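Local atomic coordinates of acetyl transferase (Salmonella typhimurium, PDB entry 1S7K), a protein that probably acetylates the N-terminal alpha-amino group of ribosomal protein L7/L12, using acetyl coenzyme A as the acetyl donor. Residues Glu6-Ala18 and Ile112-Tyr124. Numbering follows the deposited sequence.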
loop_
_atom_site.group_PDB
_atom_site.type_symbol
_atom_site.label_atom_id
_atom_site.label_comp_id
_atom_site.label_asym_id
_atom_site.label_seq_id
_atom_site.Cartn_x
_atom_site.Cartn_y
_atom_site.Cartn_z
ATOM N N GLU A 6 10.998 -23.033 9.996
ATOM C CA GLU A 6 9.849 -22.305 10.643
ATOM C C GLU A 6 8.626 -23.021 10.054
ATOM O O GLU A 6 8.415 -23.024 8.838
ATOM C CB GLU A 6 9.839 -20.809 10.221
ATOM C CG GLU A 6 8.714 -19.972 10.861
ATOM C CD GLU A 6 8.565 -18.570 10.302
ATOM O OE1 GLU A 6 7.642 -17.844 10.771
ATOM O OE2 GLU A 6 9.359 -18.188 9.403
ATOM N N ILE A 7 7.843 -23.663 10.910
ATOM C CA ILE A 7 6.666 -24.370 10.423
ATOM C C ILE A 7 5.528 -23.830 11.221
ATOM O O ILE A 7 5.659 -23.556 12.433
ATOM C CB ILE A 7 6.681 -25.908 10.690
ATOM C CG1 ILE A 7 7.963 -26.568 10.177
ATOM C CG2 ILE A 7 5.488 -26.555 10.019
ATOM C CD1 ILE A 7 8.261 -26.439 8.728
ATOM N N ILE A 8 4.387 -23.680 10.558
ATOM C CA ILE A 8 3.215 -23.200 11.225
ATOM C C ILE A 8 2.211 -24.336 11.025
ATOM O O ILE A 8 1.752 -24.581 9.909
ATOM C CB ILE A 8 2.708 -21.900 10.581
ATOM C CG1 ILE A 8 3.681 -20.752 10.887
ATOM C CG2 ILE A 8 1.328 -21.572 11.088
ATOM C CD1 ILE A 8 3.376 -19.477 10.091
ATOM N N PRO A 9 1.864 -25.042 12.111
ATOM C CA PRO A 9 0.909 -26.143 11.938
ATOM C C PRO A 9 -0.432 -25.566 11.469
ATOM O O PRO A 9 -0.794 -24.474 11.827
ATOM C CB PRO A 9 0.794 -26.742 13.333
ATOM C CG PRO A 9 2.054 -26.255 14.056
ATOM C CD PRO A 9 2.213 -24.860 13.530
ATOM N N VAL A 10 -1.146 -26.319 10.650
ATOM C CA VAL A 10 -2.442 -25.899 10.194
ATOM C C VAL A 10 -3.442 -26.994 10.623
ATOM O O VAL A 10 -4.431 -26.713 11.344
ATOM C CB VAL A 10 -2.450 -25.699 8.675
ATOM C CG1 VAL A 10 -3.857 -25.369 8.179
ATOM C CG2 VAL A 10 -1.525 -24.524 8.317
ATOM N N SER A 11 -3.139 -28.247 10.273
ATOM C CA SER A 11 -4.050 -29.349 10.572
ATOM C C SER A 11 -3.355 -30.696 10.485
ATOM O O SER A 11 -2.147 -30.779 10.346
ATOM C CB SER A 11 -5.244 -29.333 9.590
ATOM O OG SER A 11 -4.940 -29.828 8.293
ATOM N N THR A 12 -4.140 -31.757 10.624
ATOM C CA THR A 12 -3.601 -33.095 10.530
ATOM C C THR A 12 -2.847 -33.319 9.237
ATOM O O THR A 12 -1.786 -33.919 9.217
ATOM C CB THR A 12 -4.734 -34.163 10.642
ATOM O OG1 THR A 12 -5.306 -34.044 11.962
ATOM C CG2 THR A 12 -4.132 -35.559 10.432
ATOM N N THR A 13 -3.389 -32.797 8.158
ATOM C CA THR A 13 -2.778 -32.952 6.844
ATOM C C THR A 13 -2.143 -31.677 6.249
ATOM O O THR A 13 -1.453 -31.753 5.237
ATOM C CB THR A 13 -3.862 -33.422 5.885
ATOM O OG1 THR A 13 -4.967 -32.510 5.990
ATOM C CG2 THR A 13 -4.399 -34.812 6.302
ATOM N N LEU A 14 -2.396 -30.512 6.837
ATOM C CA LEU A 14 -1.837 -29.278 6.275
ATOM C C LEU A 14 -0.823 -28.631 7.193
ATOM O O LEU A 14 -0.938 -28.688 8.443
ATOM C CB LEU A 14 -2.995 -28.284 6.047
ATOM C CG LEU A 14 -4.087 -28.694 5.058
ATOM C CD1 LEU A 14 -5.268 -27.614 4.971
ATOM C CD2 LEU A 14 -3.439 -28.950 3.703
ATOM N N GLU A 15 0.176 -27.982 6.584
ATOM C CA GLU A 15 1.109 -27.185 7.375
ATOM C C GLU A 15 1.766 -26.153 6.428
ATOM O O GLU A 15 1.758 -26.331 5.203
ATOM C CB GLU A 15 2.156 -28.057 8.102
ATOM C CG GLU A 15 3.301 -28.609 7.264
ATOM C CD GLU A 15 4.338 -29.429 8.102
ATOM O OE1 GLU A 15 4.081 -29.844 9.264
ATOM O OE2 GLU A 15 5.416 -29.648 7.550
ATOM N N LEU A 16 2.208 -25.031 6.992
ATOM C CA LEU A 16 2.877 -23.962 6.221
ATOM C C LEU A 16 4.357 -24.061 6.598
ATOM O O LEU A 16 4.679 -24.283 7.772
ATOM C CB LEU A 16 2.368 -22.593 6.664
ATOM C CG LEU A 16 0.899 -22.282 6.392
ATOM C CD1 LEU A 16 0.508 -20.994 7.100
ATOM C CD2 LEU A 16 0.743 -22.111 4.856
ATOM N N ARG A 17 5.231 -23.952 5.609
ATOM C CA ARG A 17 6.649 -23.946 5.863
ATOM C C ARG A 17 7.197 -22.636 5.268
ATOM O O ARG A 17 6.862 -22.268 4.128
ATOM C CB ARG A 17 7.326 -25.165 5.194
ATOM C CG ARG A 17 6.734 -26.513 5.626
ATOM C CD ARG A 17 7.417 -27.719 4.970
ATOM N NE ARG A 17 6.691 -28.958 5.295
ATOM C CZ ARG A 17 6.866 -30.133 4.683
ATOM N NH1 ARG A 17 6.150 -31.202 5.041
ATOM N NH2 ARG A 17 7.764 -30.263 3.715
ATOM N N ALA A 18 7.991 -21.908 6.051
ATOM C CA ALA A 18 8.603 -20.690 5.493
ATOM C C ALA A 18 9.382 -21.073 4.247
ATOM O O ALA A 18 10.128 -22.063 4.229
ATOM C CB ALA A 18 9.528 -20.046 6.482
ATOM N N ILE A 112 -8.301 -25.368 1.732
ATOM C CA ILE A 112 -6.896 -25.469 2.167
ATOM C C ILE A 112 -6.390 -24.047 2.472
ATOM O O ILE A 112 -5.659 -23.833 3.456
ATOM C CB ILE A 112 -6.012 -26.085 1.052
ATOM C CG1 ILE A 112 -6.413 -27.566 0.859
ATOM C CG2 ILE A 112 -4.545 -25.952 1.419
ATOM C CD1 ILE A 112 -5.671 -28.332 -0.382
ATOM N N MET A 113 -6.748 -23.084 1.605
ATOM C CA MET A 113 -6.322 -21.681 1.850
ATOM C C MET A 113 -7.075 -21.175 3.066
ATOM O O MET A 113 -6.478 -20.570 3.946
ATOM C CB MET A 113 -6.586 -20.821 0.610
ATOM C CG MET A 113 -6.341 -19.336 0.757
ATOM S SD MET A 113 -4.787 -18.907 1.493
ATOM C CE MET A 113 -3.775 -19.666 0.677
ATOM N N SER A 114 -8.361 -21.463 3.161
ATOM C CA SER A 114 -9.132 -20.964 4.347
ATOM C C SER A 114 -8.569 -21.491 5.687
ATOM O O SER A 114 -8.422 -20.718 6.641
ATOM C CB SER A 114 -10.594 -21.364 4.221
ATOM O OG SER A 114 -11.227 -20.631 3.165
ATOM N N GLN A 115 -8.234 -22.770 5.746
ATOM C CA GLN A 115 -7.728 -23.318 6.988
ATOM C C GLN A 115 -6.331 -22.827 7.192
ATOM O O GLN A 115 -5.975 -22.433 8.314
ATOM C CB GLN A 115 -7.754 -24.874 6.993
ATOM C CG GLN A 115 -9.150 -25.444 7.005
ATOM C CD GLN A 115 -9.158 -26.925 7.186
ATOM O OE1 GLN A 115 -9.760 -27.464 8.168
ATOM N NE2 GLN A 115 -8.501 -27.614 6.281
ATOM N N SER A 116 -5.546 -22.760 6.114
ATOM C CA SER A 116 -4.160 -22.290 6.281
ATOM C C SER A 116 -4.120 -20.832 6.740
ATOM O O SER A 116 -3.334 -20.436 7.618
ATOM C CB SER A 116 -3.380 -22.407 4.964
ATOM O OG SER A 116 -3.154 -23.789 4.715
ATOM N N LEU A 117 -4.999 -20.031 6.159
ATOM C CA LEU A 117 -4.996 -18.596 6.522
ATOM C C LEU A 117 -5.475 -18.372 7.950
ATOM O O LEU A 117 -4.852 -17.590 8.668
ATOM C CB LEU A 117 -5.830 -17.810 5.522
ATOM C CG LEU A 117 -5.996 -16.315 5.833
ATOM C CD1 LEU A 117 -4.617 -15.596 5.908
ATOM C CD2 LEU A 117 -6.901 -15.711 4.748
ATOM N N GLN A 118 -6.489 -19.107 8.417
ATOM C CA GLN A 118 -6.934 -18.873 9.789
ATOM C C GLN A 118 -5.824 -19.249 10.747
ATOM O O GLN A 118 -5.606 -18.556 11.761
ATOM C CB GLN A 118 -8.190 -19.685 10.113
ATOM C CG GLN A 118 -9.289 -19.383 9.102
ATOM C CD GLN A 118 -10.641 -19.643 9.702
ATOM O OE1 GLN A 118 -10.772 -20.536 10.576
ATOM N NE2 GLN A 118 -11.652 -18.882 9.280
ATOM N N ALA A 119 -5.075 -20.297 10.393
ATOM C CA ALA A 119 -3.995 -20.750 11.266
ATOM C C ALA A 119 -2.878 -19.735 11.300
ATOM O O ALA A 119 -2.347 -19.432 12.376
ATOM C CB ALA A 119 -3.435 -22.103 10.783
ATOM N N LEU A 120 -2.554 -19.197 10.118
ATOM C CA LEU A 120 -1.468 -18.233 9.985
ATOM C C LEU A 120 -1.780 -16.971 10.759
ATOM O O LEU A 120 -0.895 -16.461 11.455
ATOM C CB LEU A 120 -1.187 -17.909 8.508
ATOM C CG LEU A 120 -0.173 -16.814 8.208
ATOM C CD1 LEU A 120 1.173 -17.202 8.864
ATOM C CD2 LEU A 120 -0.056 -16.580 6.655
ATOM N N MET A 121 -3.018 -16.470 10.637
ATOM C CA MET A 121 -3.441 -15.246 11.333
ATOM C C MET A 121 -3.427 -15.430 12.862
ATOM O O MET A 121 -2.945 -14.589 13.610
ATOM C CB MET A 121 -4.835 -14.827 10.850
ATOM C CG MET A 121 -4.814 -14.411 9.351
ATOM S SD MET A 121 -6.479 -13.705 8.893
ATOM C CE MET A 121 -7.555 -15.092 9.307
ATOM N N THR A 122 -3.879 -16.577 13.316
ATOM C CA THR A 122 -3.919 -16.878 14.748
ATOM C C THR A 122 -2.494 -16.895 15.297
ATOM O O THR A 122 -2.212 -16.352 16.366
ATOM C CB THR A 122 -4.537 -18.288 14.950
ATOM O OG1 THR A 122 -5.961 -18.179 14.832
ATOM C CG2 THR A 122 -4.081 -18.887 16.304
ATOM N N HIS A 123 -1.631 -17.534 14.526
ATOM C CA HIS A 123 -0.212 -17.654 14.867
ATOM C C HIS A 123 0.443 -16.249 14.963
ATOM O O HIS A 123 1.226 -15.985 15.900
ATOM C CB HIS A 123 0.471 -18.486 13.809
ATOM C CG HIS A 123 1.966 -18.543 13.960
ATOM N ND1 HIS A 123 2.586 -19.514 14.727
ATOM C CD2 HIS A 123 2.957 -17.780 13.435
ATOM C CE1 HIS A 123 3.900 -19.346 14.659
ATOM N NE2 HIS A 123 4.151 -18.305 13.884
ATOM N N TYR A 124 0.123 -15.351 14.036
ATOM C CA TYR A 124 0.715 -14.010 14.114
ATOM C C TYR A 124 0.102 -13.168 15.211
ATOM O O TYR A 124 0.797 -12.332 15.806
ATOM C CB TYR A 124 0.615 -13.312 12.770
ATOM C CG TYR A 124 1.868 -13.610 12.062
ATOM C CD1 TYR A 124 2.960 -12.774 12.223
ATOM C CD2 TYR A 124 2.005 -14.758 11.301
ATOM C CE1 TYR A 124 4.164 -13.065 11.642
ATOM C CE2 TYR A 124 3.219 -15.060 10.697
ATOM C CZ TYR A 124 4.296 -14.178 10.889
ATOM O OH TYR A 124 5.469 -14.344 10.253
HETATM O O HOH W 1 6.726 -17.794 13.093
HETATM O O HOH W 2 -7.287 -30.115 7.047
#
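Ile-8 meets His-123 and Leu-120 where the N-terminal beta hairpin of this GNAT fold packs against helix 112-127. Ile-8 CG1 sits over the centre of one face of the His-123 ring, a CH-pi contact 3.9 Å from the centroid and 8° off the normal. This branch lies beside the backbone N (chi1 -70°), and its CD1 runs on to Leu-120 CD1 at a tight 3.4 Å. Leu-16, on the partner strand, puts CD1 against Leu-120 CB at 3.8 Å. Nearer the turn, Val-10 straddles the helix surface: CG1 touches Gln-115 O and Ser-116 CA, while CG2 meets Ala-119 CB. Leu-14 crosses Ile-112 at about a right angle, with CD2 3.9 Å from Ile-112 CG2. Leu-14 thus packs on the N-terminal turn of the helix, where Ile-112 and the next two residues belong to the CoA site, empty here. Leu-85 of strand 80-91 also packs on Ser-116 and Leu-120. Two waters bridge the edges of the contact. One donates to Glu-6 OE1 and hydrogen-bonds His-123 NE2, in the plane of the ring; Glu-6 also bonds Tyr-73 and His-65. The other accepts from Gln-115 NE2 and bonds Ser-11 OG, which accepts from Leu-14 N, three residues on, an ST motif. Ser-116 OG turns back to its own helix and donates to Ile-112 O at 2.8 Å, on the opposite face of that carbonyl from Ser-116 N.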